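Local coordinates for putative agmatine deiminase (Streptococcus mutans, PDB 2EWO), which probably hydrolyses the guanidinium group of agmatine to give N-carbamoylputrescine and ammonia, as a deiminase of the guanidine-modifying enzyme superfamily, at residues K23-M29 with I362-A368; I98-P103 with V140-C145. All coordinates share one frame; numbering follows the deposited sequence.

Interaction 1: K23-M29 with I362-A368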
loop_
_atom_site.group_PDB
_atom_site.type_symbol
_atom_site.label_atom_id
_atom_site.label_comp_id
_atom_site.label_asym_id
_atom_site.label_seq_id
_atom_site.Cartn_x
_atom_site.Cartn_y
_atom_site.Cartn_z
ATOM N N LYS A 23 -29.664 -21.146 13.830
ATOM C CA LYS A 23 -28.726 -21.853 12.962
ATOM C C LYS A 23 -27.992 -20.897 12.035
ATOM O O LYS A 23 -28.577 -19.968 11.457
ATOM C CB LYS A 23 -29.443 -22.927 12.142
ATOM C CG LYS A 23 -28.514 -23.774 11.262
ATOM C CD LYS A 23 -29.315 -24.791 10.427
ATOM C CE LYS A 23 -28.467 -25.544 9.407
ATOM N NZ LYS A 23 -29.321 -26.403 8.530
ATOM N N GLN A 24 -26.697 -21.148 11.892
ATOM C CA GLN A 24 -25.857 -20.294 11.079
ATOM C C GLN A 24 -24.868 -21.043 10.207
ATOM O O GLN A 24 -24.314 -22.049 10.621
ATOM C CB GLN A 24 -25.113 -19.319 11.989
ATOM C CG GLN A 24 -24.310 -19.964 13.090
ATOM C CD GLN A 24 -23.854 -18.958 14.121
ATOM O OE1 GLN A 24 -24.670 -18.278 14.753
ATOM N NE2 GLN A 24 -22.547 -18.851 14.297
ATOM N N LYS A 25 -24.644 -20.524 9.000
ATOM C CA LYS A 25 -23.731 -21.120 8.034
ATOM C C LYS A 25 -22.250 -21.026 8.375
ATOM O O LYS A 25 -21.510 -21.976 8.129
ATOM C CB LYS A 25 -23.963 -20.505 6.656
ATOM C CG LYS A 25 -22.938 -20.935 5.616
ATOM C CD LYS A 25 -23.328 -20.443 4.243
ATOM C CE LYS A 25 -22.335 -20.858 3.183
ATOM N NZ LYS A 25 -22.919 -20.635 1.822
ATOM N N GLN A 26 -21.806 -19.897 8.923
ATOM C CA GLN A 26 -20.391 -19.724 9.266
ATOM C C GLN A 26 -20.163 -18.474 10.078
ATOM O O GLN A 26 -21.107 -17.793 10.475
ATOM C CB GLN A 26 -19.553 -19.615 7.998
ATOM C CG GLN A 26 -20.076 -18.547 7.047
ATOM C CD GLN A 26 -19.216 -18.362 5.819
ATOM O OE1 GLN A 26 -19.700 -17.909 4.777
ATOM N NE2 GLN A 26 -17.929 -18.698 5.932
ATOM N N ILE A 27 -18.893 -18.176 10.313
ATOM C CA ILE A 27 -18.533 -16.987 11.058
ATOM C C ILE A 27 -17.436 -16.192 10.383
ATOM O O ILE A 27 -16.462 -16.747 9.881
ATOM C CB ILE A 27 -18.080 -17.323 12.477
ATOM C CG1 ILE A 27 -19.304 -17.653 13.326
ATOM C CG2 ILE A 27 -17.311 -16.146 13.084
ATOM C CD1 ILE A 27 -18.951 -18.107 14.717
ATOM N N TRP A 28 -17.613 -14.877 10.390
ATOM C CA TRP A 28 -16.661 -13.957 9.798
ATOM C C TRP A 28 -15.838 -13.269 10.873
ATOM O O TRP A 28 -16.370 -12.901 11.920
ATOM C CB TRP A 28 -17.395 -12.880 8.994
ATOM C CG TRP A 28 -18.173 -13.403 7.818
ATOM C CD1 TRP A 28 -19.462 -13.878 7.817
ATOM C CD2 TRP A 28 -17.711 -13.502 6.468
ATOM N NE1 TRP A 28 -19.826 -14.264 6.550
ATOM C CE2 TRP A 28 -18.771 -14.046 5.704
ATOM C CE3 TRP A 28 -16.503 -13.184 5.828
ATOM C CZ2 TRP A 28 -18.659 -14.280 4.342
ATOM C CZ3 TRP A 28 -16.396 -13.417 4.472
ATOM C CH2 TRP A 28 -17.469 -13.960 3.744
HETATM N N MSE A 29 -14.542 -13.108 10.607
HETATM C CA MSE A 29 -13.638 -12.405 11.513
HETATM C C MSE A 29 -12.409 -11.832 10.782
HETATM O O MSE A 29 -11.862 -12.451 9.867
HETATM C CB MSE A 29 -13.225 -13.302 12.693
HETATM C CG MSE A 29 -12.588 -14.658 12.365
HETATM SE SE MSE A 29 -12.114 -15.712 14.001
HETATM C CE MSE A 29 -10.459 -14.790 14.503
ATOM N N ILE A 362 -14.988 -9.407 17.886
ATOM C CA ILE A 362 -14.104 -9.740 16.738
ATOM C C ILE A 362 -14.693 -10.797 15.785
ATOM O O ILE A 362 -14.004 -11.301 14.884
ATOM C CB ILE A 362 -12.757 -10.289 17.214
ATOM C CG1 ILE A 362 -12.870 -11.649 17.904
ATOM C CG2 ILE A 362 -12.057 -9.371 18.214
ATOM C CD1 ILE A 362 -11.509 -12.288 18.191
ATOM N N THR A 363 -15.953 -11.134 15.970
ATOM C CA THR A 363 -16.623 -12.109 15.088
ATOM C C THR A 363 -17.940 -11.541 14.578
ATOM O O THR A 363 -18.402 -10.490 15.035
ATOM C CB THR A 363 -16.922 -13.417 15.822
ATOM O OG1 THR A 363 -17.749 -13.167 16.946
ATOM C CG2 THR A 363 -15.664 -14.129 16.318
ATOM N N GLN A 364 -18.491 -12.270 13.641
ATOM C CA GLN A 364 -19.759 -11.929 12.997
ATOM C C GLN A 364 -20.254 -13.162 12.259
ATOM O O GLN A 364 -19.642 -13.608 11.282
ATOM C CB GLN A 364 -19.537 -10.777 12.015
ATOM C CG GLN A 364 -20.782 -10.438 11.198
ATOM C CD GLN A 364 -21.952 -9.976 12.065
ATOM O OE1 GLN A 364 -21.827 -8.990 12.791
ATOM N NE2 GLN A 364 -23.095 -10.633 12.033
ATOM N N GLN A 365 -21.350 -13.701 12.741
ATOM C CA GLN A 365 -21.905 -14.926 12.164
ATOM C C GLN A 365 -22.973 -14.608 11.116
ATOM O O GLN A 365 -23.685 -13.595 11.210
ATOM C CB GLN A 365 -22.491 -15.804 13.271
ATOM C CG GLN A 365 -23.945 -15.484 13.602
ATOM C CD GLN A 365 -24.130 -14.094 14.216
ATOM O OE1 GLN A 365 -23.172 -13.510 14.717
ATOM N NE2 GLN A 365 -25.319 -13.526 14.201
ATOM N N GLN A 366 -23.014 -15.512 10.154
ATOM C CA GLN A 366 -23.940 -15.470 9.017
ATOM C C GLN A 366 -24.978 -16.591 9.177
ATOM O O GLN A 366 -24.630 -17.783 9.185
ATOM C CB GLN A 366 -23.138 -15.656 7.723
ATOM C CG GLN A 366 -24.007 -15.893 6.489
ATOM C CD GLN A 366 -23.208 -16.450 5.306
ATOM O OE1 GLN A 366 -23.784 -16.751 4.262
ATOM N NE2 GLN A 366 -21.902 -16.612 5.409
ATOM N N PRO A 367 -26.277 -16.264 9.332
ATOM C CA PRO A 367 -27.329 -17.275 9.489
ATOM C C PRO A 367 -27.486 -18.122 8.240
ATOM O O PRO A 367 -27.619 -17.548 7.119
ATOM C CB PRO A 367 -28.588 -16.464 9.684
ATOM C CG PRO A 367 -28.217 -14.992 9.590
ATOM C CD PRO A 367 -26.741 -14.874 9.359
ATOM N N ALA A 368 -27.490 -19.445 8.420
ATOM C CA ALA A 368 -27.656 -20.404 7.290
ATOM C C ALA A 368 -29.017 -20.179 6.618
ATOM O O ALA A 368 -29.856 -19.413 7.115
ATOM C CB ALA A 368 -27.581 -21.842 7.798
#

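Interaction 2: I98-P103 with V140-C145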
loop_
_atom_site.group_PDB
_atom_site.type_symbol
_atom_site.label_atom_id
_atom_site.label_comp_id
_atom_site.label_asym_id
_atom_site.label_seq_id
_atom_site.Cartn_x
_atom_site.Cartn_y
_atom_site.Cartn_z
ATOM N N ILE A 98 -14.857 -6.959 13.026
ATOM C CA ILE A 98 -15.944 -7.374 12.153
ATOM C C ILE A 98 -17.318 -7.271 12.817
ATOM O O ILE A 98 -18.337 -7.145 12.137
ATOM C CB ILE A 98 -15.725 -8.831 11.671
ATOM C CG1 ILE A 98 -16.864 -9.259 10.741
ATOM C CG2 ILE A 98 -15.610 -9.765 12.867
ATOM C CD1 ILE A 98 -16.809 -8.610 9.384
ATOM N N ARG A 99 -17.353 -7.330 14.144
ATOM C CA ARG A 99 -18.615 -7.250 14.873
ATOM C C ARG A 99 -19.299 -5.924 14.653
ATOM O O ARG A 99 -20.513 -5.861 14.552
ATOM C CB ARG A 99 -18.384 -7.418 16.371
ATOM C CG ARG A 99 -19.661 -7.342 17.200
ATOM C CD ARG A 99 -20.099 -8.721 17.674
ATOM N NE ARG A 99 -21.099 -9.381 16.838
ATOM C CZ ARG A 99 -21.109 -10.692 16.596
ATOM N NH1 ARG A 99 -20.171 -11.473 17.113
ATOM N NH2 ARG A 99 -22.070 -11.237 15.865
ATOM N N ASP A 100 -18.515 -4.860 14.586
ATOM C CA ASP A 100 -19.086 -3.535 14.416
ATOM C C ASP A 100 -19.222 -3.086 12.978
ATOM O O ASP A 100 -20.329 -2.880 12.495
ATOM C CB ASP A 100 -18.251 -2.534 15.183
ATOM C CG ASP A 100 -18.128 -2.904 16.622
ATOM O OD1 ASP A 100 -19.187 -2.945 17.280
ATOM O OD2 ASP A 100 -16.990 -3.162 17.083
ATOM N N CYS A 101 -18.093 -2.918 12.303
ATOM C CA CYS A 101 -18.108 -2.484 10.927
ATOM C C CYS A 101 -18.802 -3.492 10.026
ATOM O O CYS A 101 -19.485 -3.102 9.087
ATOM C CB CYS A 101 -16.678 -2.207 10.448
ATOM S SG CYS A 101 -15.469 -3.575 10.545
ATOM N N GLY A 102 -18.657 -4.780 10.330
ATOM C CA GLY A 102 -19.275 -5.839 9.525
ATOM C C GLY A 102 -20.759 -5.730 9.192
ATOM O O GLY A 102 -21.447 -4.852 9.703
ATOM N N PRO A 103 -21.284 -6.608 8.325
ATOM C CA PRO A 103 -22.694 -6.585 7.940
ATOM C C PRO A 103 -23.558 -7.284 8.975
ATOM O O PRO A 103 -23.130 -8.245 9.612
ATOM C CB PRO A 103 -22.691 -7.337 6.620
ATOM C CG PRO A 103 -21.737 -8.425 6.906
ATOM C CD PRO A 103 -20.582 -7.687 7.616
ATOM N N VAL A 140 -15.538 -2.914 4.627
ATOM C CA VAL A 140 -15.680 -4.296 5.041
ATOM C C VAL A 140 -17.096 -4.853 4.910
ATOM O O VAL A 140 -17.273 -5.938 4.342
ATOM C CB VAL A 140 -15.211 -4.480 6.490
ATOM C CG1 VAL A 140 -15.124 -5.955 6.813
ATOM C CG2 VAL A 140 -13.859 -3.806 6.694
ATOM N N ALA A 141 -18.104 -4.136 5.415
ATOM C CA ALA A 141 -19.489 -4.640 5.326
ATOM C C ALA A 141 -19.960 -4.862 3.889
ATOM O O ALA A 141 -20.504 -5.922 3.569
ATOM C CB ALA A 141 -20.448 -3.712 6.050
ATOM N N ARG A 142 -19.732 -3.876 3.024
ATOM C CA ARG A 142 -20.130 -3.978 1.623
ATOM C C ARG A 142 -19.345 -5.094 0.939
ATOM O O ARG A 142 -19.914 -5.910 0.218
ATOM C CB ARG A 142 -19.860 -2.656 0.905
ATOM C CG ARG A 142 -20.335 -2.598 -0.538
ATOM C CD ARG A 142 -21.824 -2.337 -0.603
ATOM N NE ARG A 142 -22.374 -2.419 -1.954
ATOM C CZ ARG A 142 -22.717 -3.552 -2.566
ATOM N NH1 ARG A 142 -22.567 -4.717 -1.954
ATOM N NH2 ARG A 142 -23.240 -3.518 -3.785
ATOM N N LYS A 143 -18.036 -5.122 1.175
ATOM C CA LYS A 143 -17.161 -6.132 0.577
ATOM C C LYS A 143 -17.568 -7.574 0.908
ATOM O O LYS A 143 -17.584 -8.452 0.041
ATOM C CB LYS A 143 -15.709 -5.930 1.027
ATOM C CG LYS A 143 -14.923 -4.799 0.364
ATOM C CD LYS A 143 -13.476 -4.806 0.899
ATOM C CE LYS A 143 -12.655 -3.574 0.505
ATOM N NZ LYS A 143 -11.320 -3.526 1.188
ATOM N N VAL A 144 -17.879 -7.823 2.171
ATOM C CA VAL A 144 -18.271 -9.157 2.580
ATOM C C VAL A 144 -19.651 -9.545 2.013
ATOM O O VAL A 144 -19.921 -10.720 1.784
ATOM C CB VAL A 144 -18.236 -9.269 4.118
ATOM C CG1 VAL A 144 -19.145 -8.233 4.705
ATOM C CG2 VAL A 144 -18.637 -10.664 4.562
ATOM N N CYS A 145 -20.527 -8.577 1.780
ATOM C CA CYS A 145 -21.810 -8.929 1.195
ATOM C C CYS A 145 -21.605 -9.238 -0.282
ATOM O O CYS A 145 -22.453 -9.862 -0.904
ATOM C CB CYS A 145 -22.821 -7.787 1.283
ATOM S SG CYS A 145 -23.589 -7.537 2.876
#

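Interaction 1: K23-M29 with I362-A368
Q366 lies on the same sheet face as Q26 and W28, and its amide end comes up beside both their side chains. Its CG is anti to the backbone N (chi1 169°) and the rest of the chain is extended, running alongside the K25 side chain in the same direction. The W28 indole meets it edge-on: Q366 CB lies in the ring plane, 3.8 Å from W28 NE1, and the Q366 amide is turned 29° from the ring. On the backbone, Q366 N donates to Q26 O over 3.0 Å in a nearly straight bond (175°), while Q366 O takes a weak bond from K25 N. K25 and Q26 thus both face Q366, a classic beta bulge in an antiparallel strand pair. In the pentein-type fold expected of this family, strand 364-367 forms, within this chain, the outer edge of a four-strand sheet. Strand 24-29 lies inside that sheet, bonded on its other side to strand 62-66. W28 N gives a 2.6 Å bond to Q364 O, which also sits at the indole edge, in the ring plane. Beyond the bulge, A368 N reaches K23 O at 3.3 Å, and A368 CB packs 4.0 Å from K25 CB. The aliphatic part of K23 passes the same methyl, with K23 CG 4.1 Å from A368 CB. On the sheet face away from W28, I27 CG1 packs 3.7 Å from Q365 CB. The I27 and T363 side chains cross obliquely, with I27 CG2 3.9 Å from T363 CB, and L312, V314 and I56 also lie against the I27 side chain.

Interaction 2: I98-P103 with V140-C145
P103 sets the CD and CG side of its ring over one branch of V144, with CD 3.3 Å from V144 CG1. That methyl stands between the backbone N and the carbonyl carbon of V144 (chi1 58°), which points it at the proline. This is loop-on-helix packing within the pentein-type fold expected of the family: the loop between strands 86-90 and 104-107 abuts helix 137-146, and contacts come from V140, A141, V144 and C145. One turn back from V144, A141 puts its methyl against the loop backbone, 3.2 Å from C101 O and 3.7 Å from G102 C. V140 receives two side chains. C101 SG comes 4.2 Å from V140 CB, and the I98 chain crosses V140 at about a right angle, with I98 CD1 4.1 Å from V140 CG1. All the touching residues are buried. W28 of strand 24-29 packs on both I98 and V144, while strand 113-119 lies against A141 and C145. The helix also borders the second subunit, where K143 NZ forms a salt bridge with E90 OE1 of that chain. At the last turn, C145 SG rests 3.9 Å from P103 CB.

How the interactions relate
The centres of interactions 1 and 2 lie about 11 Å apart, and the two contacts touch. Along the chain the order is 23-29, 98-103, 140-145, 362-368, so interaction 2 falls wholly within the span whose ends interaction 1 pairs. Interaction 1 brings the beginning and end of the family region together as neighbouring strands of one sheet. Interaction 2 packs the loop leaving strand 86-90, at the opposite edge of that sheet, against helix 137-146. The 98-103 loop links them: R99 NH2 probably donates to Q365 OE1 over 2.8 Å, and I98 packs on Q364. The two paired strands, the loop and the helix thus meet in a largely buried region.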